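Local coordinates for protein 4-aminobutyrate transaminase (Acinetobacter baumannii, PDB 6WOP) that probably catalyses the pyridoxal 5'-phosphate-dependent transfer of the amino group of 4-aminobutyrate to 2-oxoglutarate, as a class-III aminotransferase, at residues M267-G279 and G301-I313. Sequence-based numbering, arbitrary orientation.
Sequences MAKSLGGGFPISG and GSPIAVAAAHAVI
F275 and I277 reach from the loop 273-277 onto the first turns of helix 303-318, with the methyl of A305 between them. I277 presses CB against A305 CB at 3.4 Å, closer than usual carbon packing. With CG1 anti to the backbone N (chi1 -179°) and the chain extended beyond it, its CD1 lies 3.5 Å from V306 CG2. The F275 ring is approached obliquely by two methyls, A308 CB at 3.6 Å from CD1 and I304 CG2 at 3.7 Å from CD2, while G272 O sits in plane at its edge. Farther along, L271 CD1 packs on A309 CB, and V312 CG2 lies 3.6 Å from G273 N, over a glycine with no side chain to block it. The turn, which leads from strand 264-267 into strand 278-283 of the seven-stranded sheet, carries K269, probably the family's Schiff-base lysine; G274 O accepts from T75 OG1 of the second subunit. Small alanines let helix and turn close up: A309 CB is 3.1 Å from L271 O. That buried carbonyl has no conventional partner and faces the CA-H of A309. No direct hydrogen bond joins the segments; at the start of the helix, two waters link P276 O to N and OG of S302, the N-cap residue, whose OG also accepts weakly from A305 N.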
# COMPACT_ATOMS: atom_id res chain seq x y z
N MET A 267 19.10 18.74 3.00
CA MET A 267 19.29 20.18 3.15
C MET A 267 18.28 20.91 2.30
O MET A 267 17.95 20.47 1.20
CB MET A 267 20.69 20.64 2.63
CG MET A 267 21.84 19.88 3.23
SD MET A 267 23.34 20.11 2.26
CE MET A 267 23.10 18.98 0.86
N ALA A 268 17.86 22.08 2.77
CA ALA A 268 17.10 23.00 1.92
C ALA A 268 17.03 24.35 2.63
O ALA A 268 17.98 24.70 3.34
CB ALA A 268 15.70 22.47 1.63
N LYS A 269 15.91 25.07 2.47
CA LYS A 269 15.64 26.32 3.17
C LYS A 269 16.85 27.24 3.12
O LYS A 269 17.13 27.84 2.08
CB LYS A 269 15.17 26.02 4.61
CG LYS A 269 13.69 25.44 4.64
CD LYS A 269 13.22 25.29 6.06
CE LYS A 269 11.79 24.73 6.13
NZ LYS A 269 10.87 25.78 6.46
N SER A 270 17.60 27.38 4.23
CA SER A 270 18.60 28.44 4.19
C SER A 270 19.80 28.10 3.31
O SER A 270 20.58 29.01 2.99
CB SER A 270 19.04 28.79 5.61
OG SER A 270 18.17 29.77 6.17
N LEU A 271 19.92 26.85 2.82
CA LEU A 271 20.88 26.51 1.76
C LEU A 271 20.84 27.60 0.68
O LEU A 271 21.89 28.04 0.21
CB LEU A 271 20.53 25.15 1.12
CG LEU A 271 21.29 24.79 -0.14
CD1 LEU A 271 22.80 24.58 0.09
CD2 LEU A 271 20.68 23.43 -0.79
N GLY A 272 19.66 28.03 0.29
CA GLY A 272 19.49 28.89 -0.88
C GLY A 272 19.31 30.36 -0.52
O GLY A 272 19.17 31.21 -1.43
N GLY A 273 19.28 30.66 0.78
CA GLY A 273 19.18 32.08 1.22
C GLY A 273 17.99 32.85 0.65
O GLY A 273 18.06 34.08 0.50
N GLY A 274 16.89 32.18 0.40
CA GLY A 274 15.74 32.84 -0.18
C GLY A 274 15.44 32.45 -1.64
O GLY A 274 14.60 33.14 -2.27
N PHE A 275 16.09 31.40 -2.18
CA PHE A 275 15.79 30.95 -3.54
C PHE A 275 15.60 29.43 -3.55
O PHE A 275 16.28 28.74 -2.79
CB PHE A 275 16.94 31.29 -4.49
CG PHE A 275 17.15 32.79 -4.66
CD1 PHE A 275 17.92 33.50 -3.78
CD2 PHE A 275 16.52 33.46 -5.71
CE1 PHE A 275 18.07 34.91 -3.89
CE2 PHE A 275 16.67 34.89 -5.85
CZ PHE A 275 17.44 35.59 -4.93
N PRO A 276 14.75 28.88 -4.43
CA PRO A 276 14.39 27.44 -4.28
C PRO A 276 15.53 26.53 -4.70
O PRO A 276 15.91 26.47 -5.88
CB PRO A 276 13.17 27.28 -5.20
CG PRO A 276 12.53 28.65 -5.21
CD PRO A 276 13.74 29.61 -5.22
N ILE A 277 16.02 25.76 -3.72
CA ILE A 277 16.97 24.68 -3.96
C ILE A 277 16.97 23.80 -2.72
O ILE A 277 16.72 24.27 -1.61
CB ILE A 277 18.38 25.25 -4.25
CG1 ILE A 277 19.41 24.14 -4.52
CG2 ILE A 277 18.88 26.12 -3.06
CD1 ILE A 277 20.78 24.64 -5.18
N SER A 278 17.38 22.53 -2.90
CA SER A 278 17.52 21.53 -1.82
C SER A 278 18.69 20.64 -2.18
O SER A 278 19.29 20.79 -3.26
CB SER A 278 16.26 20.67 -1.67
OG SER A 278 16.11 19.82 -2.80
N GLY A 279 19.08 19.74 -1.25
CA GLY A 279 20.09 18.76 -1.65
C GLY A 279 20.15 17.59 -0.70
O GLY A 279 19.59 17.62 0.38
N GLY A 301 18.54 22.00 -8.67
CA GLY A 301 19.84 22.68 -8.73
C GLY A 301 19.78 23.91 -9.61
O GLY A 301 20.65 24.12 -10.45
N SER A 302 18.74 24.72 -9.42
CA SER A 302 18.53 25.86 -10.30
C SER A 302 19.78 26.75 -10.32
O SER A 302 20.33 27.06 -9.26
CB SER A 302 17.31 26.60 -9.79
OG SER A 302 17.43 28.00 -10.02
N PRO A 303 20.26 27.15 -11.51
CA PRO A 303 21.47 28.00 -11.59
C PRO A 303 21.41 29.22 -10.68
O PRO A 303 22.45 29.61 -10.11
CB PRO A 303 21.48 28.44 -13.08
CG PRO A 303 20.80 27.27 -13.80
CD PRO A 303 19.69 26.80 -12.83
N ILE A 304 20.24 29.88 -10.65
CA ILE A 304 19.98 31.04 -9.78
C ILE A 304 20.23 30.68 -8.32
O ILE A 304 20.96 31.36 -7.59
CB ILE A 304 18.53 31.52 -9.99
CG1 ILE A 304 18.32 31.96 -11.44
CG2 ILE A 304 18.03 32.61 -8.99
CD1 ILE A 304 19.15 33.13 -11.79
N ALA A 305 19.59 29.59 -7.86
CA ALA A 305 19.68 29.18 -6.47
C ALA A 305 21.05 28.63 -6.14
O ALA A 305 21.48 28.72 -4.98
CB ALA A 305 18.61 28.13 -6.13
N VAL A 306 21.72 28.01 -7.11
CA VAL A 306 23.07 27.52 -6.88
C VAL A 306 24.01 28.72 -6.66
O VAL A 306 24.86 28.72 -5.76
CB VAL A 306 23.50 26.67 -8.08
CG1 VAL A 306 25.03 26.50 -8.09
CG2 VAL A 306 22.79 25.25 -8.02
N ALA A 307 23.82 29.78 -7.43
CA ALA A 307 24.66 30.95 -7.20
C ALA A 307 24.43 31.52 -5.83
O ALA A 307 25.37 31.98 -5.15
CB ALA A 307 24.39 32.03 -8.28
N ALA A 308 23.17 31.54 -5.42
CA ALA A 308 22.79 32.09 -4.12
C ALA A 308 23.40 31.24 -3.01
O ALA A 308 23.95 31.79 -2.05
CB ALA A 308 21.26 32.14 -3.95
N ALA A 309 23.37 29.92 -3.17
CA ALA A 309 23.86 29.02 -2.12
C ALA A 309 25.37 29.15 -1.98
O ALA A 309 25.92 28.99 -0.88
CB ALA A 309 23.45 27.55 -2.45
N HIS A 310 26.10 29.36 -3.09
CA HIS A 310 27.53 29.60 -2.93
C HIS A 310 27.76 30.83 -2.06
O HIS A 310 28.72 30.88 -1.28
CB HIS A 310 28.22 29.82 -4.29
CG HIS A 310 28.58 28.56 -5.00
ND1 HIS A 310 29.64 27.76 -4.61
CD2 HIS A 310 28.02 27.96 -6.07
CE1 HIS A 310 29.71 26.71 -5.43
NE2 HIS A 310 28.75 26.82 -6.33
N ALA A 311 26.93 31.87 -2.25
CA ALA A 311 27.15 33.09 -1.49
C ALA A 311 26.67 32.92 -0.06
O ALA A 311 27.21 33.57 0.86
CB ALA A 311 26.46 34.28 -2.14
N VAL A 312 25.70 32.04 0.17
CA VAL A 312 25.29 31.75 1.56
C VAL A 312 26.45 31.13 2.34
O VAL A 312 26.76 31.51 3.48
CB VAL A 312 24.07 30.80 1.56
CG1 VAL A 312 23.91 30.16 2.98
CG2 VAL A 312 22.81 31.52 1.11
N ILE A 313 27.09 30.12 1.75
CA ILE A 313 28.22 29.51 2.43
C ILE A 313 29.30 30.55 2.64
O ILE A 313 29.94 30.58 3.71
CB ILE A 313 28.73 28.32 1.61
CG1 ILE A 313 27.61 27.28 1.55
CG2 ILE A 313 30.11 27.78 2.16
CD1 ILE A 313 27.97 26.13 0.65
O HOH W 1 16.76 24.22 -7.47
O HOH W 2 15.76 28.82 -7.87